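Local coordinates for protein PrgX (Enterococcus faecalis, PDB 2AWI) that acts as the receptor for the peptide sex pheromone cCF10 and probably binds DNA as a repressor in the control of conjugation, at residues Y165-Y176 / E209-F217. The protein carries 1 engineered substitution. Numbering follows the deposited sequence.
Sequences YEEVSSIIKPMY and EAQYYINQF
Lys173 and Tyr165 reach across to Glu209, Tyr212 and Tyr213 between two helices of the all-helical, TPR-like C-terminal region of PrgX. The axes of segments 165-172 and 209-217, the latter part of helix 207-220, run roughly the same way, at 37°, but stay 13.1 Å apart. Long side chains therefore bridge the gap. Lys173 makes a salt bridge to Glu209, with NZ 2.8 Å from OE2. NZ comes to the syn side of that oxygen, 16° out of the carboxylate plane. Lys173 NZ also lies over one face of the Tyr212 ring in a cation-pi contact, 3.9 Å from the ring centroid. The lysine chain bends at chi2 (-85°), which lays CD over the same face for a CH-pi contact. Gln216 CG, from the same helix as Tyr212, lies over the opposite face near the rim. The second oxygen of Glu209, OE1, lies in the plane of the Tyr165 ring, at its edge. Tyr165 OH probably donates to Glu209 OE1 and accepts from Tyr213 OH, but a close neighbour in the model leaves its exact place less sure. Acidic Glu209 is buried, and the lysine charge probably offsets its own. Ile172 sits beside this group, with CG2 4.2 Å from Tyr213 CE1 at the ring edge. Tyr213 also packs on Ala197 of helix 184-203, which follows segment 165-176 in the chain. At the far end the backbones draw closer, Tyr176 CA lying 7.1 Å from Gln216 CA. Tyr176 OH hydrogen-bonds Ile190 O, outside the two segments, while Tyr176 CB touches both Gln216 OE1 and Tyr212 OH, each at 3.5 Å.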
ATOM      1  N   TYR A 165     -30.191  22.731   0.733  1.00 46.97           N
ATOM      2  CA  TYR A 165     -30.233  21.937  -0.490  1.00 48.83           C
ATOM      3  C   TYR A 165     -31.609  21.824  -1.153  1.00 49.59           C
ATOM      4  O   TYR A 165     -31.738  22.012  -2.364  1.00 49.61           O
ATOM      5  CB  TYR A 165     -29.693  20.533  -0.220  1.00 50.48           C
ATOM      6  CG  TYR A 165     -29.708  19.649  -1.444  1.00 52.89           C
ATOM      7  CD1 TYR A 165     -28.813  19.867  -2.497  1.00 46.15           C
ATOM      8  CD2 TYR A 165     -30.639  18.620  -1.571  1.00 49.61           C
ATOM      9  CE1 TYR A 165     -28.851  19.081  -3.646  1.00 46.63           C
ATOM     10  CE2 TYR A 165     -30.686  17.828  -2.713  1.00 52.90           C
ATOM     11  CZ  TYR A 165     -29.790  18.066  -3.747  1.00 53.66           C
ATOM     12  OH  TYR A 165     -29.841  17.297  -4.884  1.00 56.16           O
ATOM     13  N   GLU A 166     -32.635  21.529  -0.363  1.00 60.51           N
ATOM     14  CA  GLU A 166     -33.983  21.351  -0.899  1.00 61.45           C
ATOM     15  C   GLU A 166     -34.591  22.532  -1.660  1.00 59.68           C
ATOM     16  O   GLU A 166     -35.401  22.329  -2.562  1.00 58.81           O
ATOM     17  CB  GLU A 166     -34.935  20.919   0.215  1.00119.29           C
ATOM     18  CG  GLU A 166     -36.203  20.255  -0.302  1.00119.29           C
ATOM     19  CD  GLU A 166     -35.918  18.978  -1.087  1.00119.29           C
ATOM     20  OE1 GLU A 166     -36.874  18.401  -1.651  1.00119.29           O
ATOM     21  OE2 GLU A 166     -34.741  18.550  -1.137  1.00119.29           O
ATOM     22  N   GLU A 167     -34.215  23.756  -1.300  1.00 46.90           N
ATOM     23  CA  GLU A 167     -34.746  24.937  -1.978  1.00 46.71           C
ATOM     24  C   GLU A 167     -34.055  25.185  -3.317  1.00 46.76           C
ATOM     25  O   GLU A 167     -34.484  26.035  -4.099  1.00 48.67           O
ATOM     26  CB  GLU A 167     -34.569  26.182  -1.109  1.00 53.52           C
ATOM     27  CG  GLU A 167     -35.316  26.154   0.204  1.00 57.48           C
ATOM     28  CD  GLU A 167     -35.168  27.454   0.966  1.00 60.84           C
ATOM     29  OE1 GLU A 167     -35.498  28.518   0.392  1.00 59.73           O
ATOM     30  OE2 GLU A 167     -34.723  27.414   2.137  1.00 64.27           O
ATOM     31  N   VAL A 168     -32.985  24.442  -3.578  1.00 33.78           N
ATOM     32  CA  VAL A 168     -32.239  24.613  -4.809  1.00 32.24           C
ATOM     33  C   VAL A 168     -32.401  23.425  -5.744  1.00 33.81           C
ATOM     34  O   VAL A 168     -32.573  23.598  -6.949  1.00 33.15           O
ATOM     35  CB  VAL A 168     -30.736  24.814  -4.514  1.00 36.28           C
ATOM     36  CG1 VAL A 168     -29.967  25.017  -5.807  1.00 31.91           C
ATOM     37  CG2 VAL A 168     -30.547  26.003  -3.592  1.00 30.86           C
ATOM     38  N   SER A 169     -32.363  22.222  -5.183  1.00 43.85           N
ATOM     39  CA  SER A 169     -32.479  21.005  -5.981  1.00 44.61           C
ATOM     40  C   SER A 169     -33.530  21.069  -7.089  1.00 44.49           C
ATOM     41  O   SER A 169     -33.244  20.762  -8.245  1.00 43.79           O
ATOM     42  CB  SER A 169     -32.774  19.805  -5.078  1.00 65.36           C
ATOM     43  OG  SER A 169     -34.026  19.953  -4.433  1.00 65.75           O
ATOM     44  N   SER A 170     -34.747  21.465  -6.740  1.00 46.71           N
ATOM     45  CA  SER A 170     -35.822  21.529  -7.723  1.00 48.98           C
ATOM     46  C   SER A 170     -35.500  22.481  -8.874  1.00 47.93           C
ATOM     47  O   SER A 170     -36.056  22.355  -9.963  1.00 48.50           O
ATOM     48  CB  SER A 170     -37.135  21.938  -7.045  1.00 49.89           C
ATOM     49  OG  SER A 170     -37.012  23.190  -6.396  1.00 51.40           O
ATOM     50  N   ILE A 171     -34.594  23.422  -8.632  1.00 44.38           N
ATOM     51  CA  ILE A 171     -34.202  24.385  -9.657  1.00 41.74           C
ATOM     52  C   ILE A 171     -33.120  23.818 -10.579  1.00 40.67           C
ATOM     53  O   ILE A 171     -33.014  24.203 -11.742  1.00 38.52           O
ATOM     54  CB  ILE A 171     -33.685  25.693  -9.013  1.00 38.22           C
ATOM     55  CG1 ILE A 171     -34.799  26.326  -8.175  1.00 40.57           C
ATOM     56  CG2 ILE A 171     -33.220  26.661 -10.090  1.00 36.78           C
ATOM     57  CD1 ILE A 171     -34.396  27.597  -7.463  1.00 37.67           C
ATOM     58  N   ILE A 172     -32.330  22.890 -10.054  1.00 42.28           N
ATOM     59  CA  ILE A 172     -31.248  22.275 -10.813  1.00 41.34           C
ATOM     60  C   ILE A 172     -31.711  21.222 -11.815  1.00 40.71           C
ATOM     61  O   ILE A 172     -31.316  21.242 -12.978  1.00 41.59           O
ATOM     62  CB  ILE A 172     -30.223  21.606  -9.877  1.00 29.51           C
ATOM     63  CG1 ILE A 172     -29.652  22.638  -8.896  1.00 28.61           C
ATOM     64  CG2 ILE A 172     -29.114  20.976 -10.698  1.00 26.54           C
ATOM     65  CD1 ILE A 172     -28.574  22.095  -7.968  1.00 29.48           C
ATOM     66  N   LYS A 173     -32.544  20.301 -11.349  1.00 42.62           N
ATOM     67  CA  LYS A 173     -33.055  19.204 -12.167  1.00 43.96           C
ATOM     68  C   LYS A 173     -33.458  19.576 -13.598  1.00 45.09           C
ATOM     69  O   LYS A 173     -33.087  18.884 -14.549  1.00 47.15           O
ATOM     70  CB  LYS A 173     -34.244  18.549 -11.462  1.00 37.14           C
ATOM     71  CG  LYS A 173     -33.993  18.175 -10.012  1.00 40.49           C
ATOM     72  CD  LYS A 173     -33.324  16.818  -9.855  1.00 48.73           C
ATOM     73  CE  LYS A 173     -33.279  16.419  -8.387  1.00 51.93           C
ATOM     74  NZ  LYS A 173     -32.910  14.989  -8.209  1.00 59.14           N
ATOM     75  N   PRO A 174     -34.234  20.661 -13.771  1.00 35.80           N
ATOM     76  CA  PRO A 174     -34.660  21.071 -15.115  1.00 36.12           C
ATOM     77  C   PRO A 174     -33.537  21.518 -16.050  1.00 36.11           C
ATOM     78  O   PRO A 174     -33.744  21.684 -17.255  1.00 34.39           O
ATOM     79  CB  PRO A 174     -35.667  22.187 -14.834  1.00 35.43           C
ATOM     80  CG  PRO A 174     -35.191  22.760 -13.550  1.00 35.68           C
ATOM     81  CD  PRO A 174     -34.838  21.532 -12.748  1.00 37.02           C
HETATM   82  N   MSE A 175     -32.346  21.712 -15.495  1.00 41.22           N
HETATM   83  CA  MSE A 175     -31.215  22.138 -16.300  1.00 40.63           C
HETATM   84  C   MSE A 175     -30.463  20.950 -16.866  1.00 38.90           C
HETATM   85  O   MSE A 175     -29.664  21.099 -17.784  1.00 39.53           O
HETATM   86  CB  MSE A 175     -30.275  23.004 -15.468  1.00 33.14           C
HETATM   87  CG  MSE A 175     -30.907  24.308 -15.045  1.00 36.46           C
HETATM   88 SE   MSE A 175     -29.708  25.405 -14.040  1.00 44.34          SE
HETATM   89  CE  MSE A 175     -30.923  26.850 -13.593  1.00 36.12           C
ATOM     90  N   TYR A 176     -30.729  19.767 -16.325  1.00 44.87           N
ATOM     91  CA  TYR A 176     -30.066  18.560 -16.791  1.00 42.94           C
ATOM     92  C   TYR A 176     -31.062  17.525 -17.313  1.00 42.95           C
ATOM     93  O   TYR A 176     -32.255  17.583 -17.004  1.00 42.75           O
ATOM     94  CB  TYR A 176     -29.223  17.955 -15.658  1.00 31.08           C
ATOM     95  CG  TYR A 176     -28.059  18.833 -15.258  1.00 29.24           C
ATOM     96  CD1 TYR A 176     -28.255  19.952 -14.458  1.00 26.48           C
ATOM     97  CD2 TYR A 176     -26.778  18.600 -15.767  1.00 23.05           C
ATOM     98  CE1 TYR A 176     -27.213  20.832 -14.182  1.00 27.57           C
ATOM     99  CE2 TYR A 176     -25.727  19.471 -15.497  1.00 26.09           C
ATOM    100  CZ  TYR A 176     -25.951  20.590 -14.712  1.00 26.20           C
ATOM    101  OH  TYR A 176     -24.946  21.506 -14.508  1.00 24.53           O
ATOM    102  N   GLU A 209     -30.178  11.018  -4.389  1.00 43.29           N
ATOM    103  CA  GLU A 209     -29.797  12.282  -5.003  1.00 43.69           C
ATOM    104  C   GLU A 209     -28.369  12.142  -5.524  1.00 44.15           C
ATOM    105  O   GLU A 209     -28.053  12.584  -6.630  1.00 42.77           O
ATOM    106  CB  GLU A 209     -29.874  13.433  -3.992  1.00 42.31           C
ATOM    107  CG  GLU A 209     -31.284  13.932  -3.739  1.00 45.69           C
ATOM    108  CD  GLU A 209     -31.929  14.507  -4.986  1.00 48.79           C
ATOM    109  OE1 GLU A 209     -31.756  15.718  -5.251  1.00 47.53           O
ATOM    110  OE2 GLU A 209     -32.601  13.738  -5.707  1.00 49.21           O
ATOM    111  N   ALA A 210     -27.515  11.505  -4.727  1.00 42.00           N
ATOM    112  CA  ALA A 210     -26.125  11.311  -5.111  1.00 42.36           C
ATOM    113  C   ALA A 210     -26.032  10.573  -6.437  1.00 42.57           C
ATOM    114  O   ALA A 210     -25.268  10.967  -7.315  1.00 45.25           O
ATOM    115  CB  ALA A 210     -25.373  10.540  -4.024  1.00 37.02           C
ATOM    116  N   GLN A 211     -26.811   9.507  -6.585  1.00 41.62           N
ATOM    117  CA  GLN A 211     -26.784   8.736  -7.821  1.00 43.15           C
ATOM    118  C   GLN A 211     -27.252   9.613  -8.985  1.00 40.54           C
ATOM    119  O   GLN A 211     -26.755   9.505 -10.104  1.00 39.92           O
ATOM    120  CB  GLN A 211     -27.680   7.498  -7.707  1.00 58.55           C
ATOM    121  CG  GLN A 211     -27.515   6.515  -8.864  1.00 62.51           C
ATOM    122  CD  GLN A 211     -28.512   5.363  -8.824  1.00 69.51           C
ATOM    123  OE1 GLN A 211     -28.437   4.435  -9.633  1.00 77.54           O
ATOM    124  NE2 GLN A 211     -29.455   5.421  -7.885  1.00 74.73           N
ATOM    125  N   TYR A 212     -28.211  10.486  -8.715  1.00 38.07           N
ATOM    126  CA  TYR A 212     -28.713  11.359  -9.756  1.00 36.78           C
ATOM    127  C   TYR A 212     -27.538  12.116 -10.364  1.00 36.31           C
ATOM    128  O   TYR A 212     -27.280  12.024 -11.563  1.00 37.26           O
ATOM    129  CB  TYR A 212     -29.738  12.354  -9.184  1.00 31.64           C
ATOM    130  CG  TYR A 212     -30.117  13.449 -10.158  1.00 29.64           C
ATOM    131  CD1 TYR A 212     -30.888  13.172 -11.288  1.00 27.29           C
ATOM    132  CD2 TYR A 212     -29.645  14.750  -9.988  1.00 30.05           C
ATOM    133  CE1 TYR A 212     -31.173  14.169 -12.231  1.00 25.66           C
ATOM    134  CE2 TYR A 212     -29.922  15.751 -10.921  1.00 25.16           C
ATOM    135  CZ  TYR A 212     -30.682  15.453 -12.039  1.00 30.07           C
ATOM    136  OH  TYR A 212     -30.926  16.432 -12.983  1.00 34.97           O
ATOM    137  N   TYR A 213     -26.824  12.856  -9.520  1.00 35.52           N
ATOM    138  CA  TYR A 213     -25.689  13.653  -9.963  1.00 37.07           C
ATOM    139  C   TYR A 213     -24.549  12.830 -10.557  1.00 37.09           C
ATOM    140  O   TYR A 213     -23.952  13.226 -11.556  1.00 36.39           O
ATOM    141  CB  TYR A 213     -25.201  14.514  -8.803  1.00 31.01           C
ATOM    142  CG  TYR A 213     -26.245  15.520  -8.372  1.00 30.24           C
ATOM    143  CD1 TYR A 213     -26.676  16.519  -9.245  1.00 33.96           C
ATOM    144  CD2 TYR A 213     -26.821  15.461  -7.101  1.00 33.10           C
ATOM    145  CE1 TYR A 213     -27.657  17.436  -8.867  1.00 31.59           C
ATOM    146  CE2 TYR A 213     -27.800  16.373  -6.711  1.00 34.21           C
ATOM    147  CZ  TYR A 213     -28.212  17.358  -7.600  1.00 35.85           C
ATOM    148  OH  TYR A 213     -29.169  18.270  -7.219  1.00 33.92           O
ATOM    149  N   ILE A 214     -24.251  11.684  -9.954  1.00 38.69           N
ATOM    150  CA  ILE A 214     -23.202  10.826 -10.474  1.00 37.61           C
ATOM    151  C   ILE A 214     -23.577  10.442 -11.902  1.00 39.53           C
ATOM    152  O   ILE A 214     -22.718  10.353 -12.780  1.00 41.11           O
ATOM    153  CB  ILE A 214     -23.046   9.555  -9.613  1.00 26.42           C
ATOM    154  CG1 ILE A 214     -22.421   9.928  -8.263  1.00 22.82           C
ATOM    155  CG2 ILE A 214     -22.204   8.506 -10.352  1.00 22.63           C
ATOM    156  CD1 ILE A 214     -22.120   8.734  -7.367  1.00 27.87           C
ATOM    157  N   ASN A 215     -24.867  10.224 -12.134  1.00 34.66           N
ATOM    158  CA  ASN A 215     -25.352   9.864 -13.462  1.00 34.82           C
ATOM    159  C   ASN A 215     -25.246  11.047 -14.420  1.00 32.48           C
ATOM    160  O   ASN A 215     -24.816  10.892 -15.564  1.00 34.77           O
ATOM    161  CB  ASN A 215     -26.807   9.389 -13.392  1.00 77.36           C
ATOM    162  CG  ASN A 215     -26.949   8.027 -12.735  1.00 81.50           C
ATOM    163  OD1 ASN A 215     -28.061   7.551 -12.507  1.00 87.52           O
ATOM    164  ND2 ASN A 215     -25.823   7.391 -12.437  1.00 85.43           N
ATOM    165  N   GLN A 216     -25.646  12.231 -13.962  1.00 32.50           N
ATOM    166  CA  GLN A 216     -25.566  13.415 -14.808  1.00 33.39           C
ATOM    167  C   GLN A 216     -24.115  13.663 -15.233  1.00 35.15           C
ATOM    168  O   GLN A 216     -23.831  13.925 -16.403  1.00 33.10           O
ATOM    169  CB  GLN A 216     -26.107  14.650 -14.076  1.00 31.60           C
ATOM    170  CG  GLN A 216     -27.612  14.638 -13.840  1.00 31.23           C
ATOM    171  CD  GLN A 216     -28.402  14.167 -15.056  1.00 32.10           C
ATOM    172  OE1 GLN A 216     -28.209  14.653 -16.171  1.00 31.48           O
ATOM    173  NE2 GLN A 216     -29.299  13.214 -14.838  1.00 31.23           N
ATOM    174  N   PHE A 217     -23.196  13.566 -14.278  1.00 44.26           N
ATOM    175  CA  PHE A 217     -21.794  13.786 -14.578  1.00 45.39           C
ATOM    176  C   PHE A 217     -21.272  12.768 -15.579  1.00 45.00           C
ATOM    177  O   PHE A 217     -20.603  13.126 -16.548  1.00 45.42           O
ATOM    178  CB  PHE A 217     -20.940  13.708 -13.314  1.00 33.39           C
ATOM    179  CG  PHE A 217     -19.485  13.956 -13.574  1.00 35.79           C
ATOM    180  CD1 PHE A 217     -19.040  15.223 -13.949  1.00 33.46           C
ATOM    181  CD2 PHE A 217     -18.564  12.916 -13.502  1.00 34.23           C
ATOM    182  CE1 PHE A 217     -17.707  15.443 -14.249  1.00 32.92           C
ATOM    183  CE2 PHE A 217     -17.223  13.130 -13.805  1.00 29.59           C
ATOM    184  CZ  PHE A 217     -16.795  14.392 -14.177  1.00 28.44           C
TER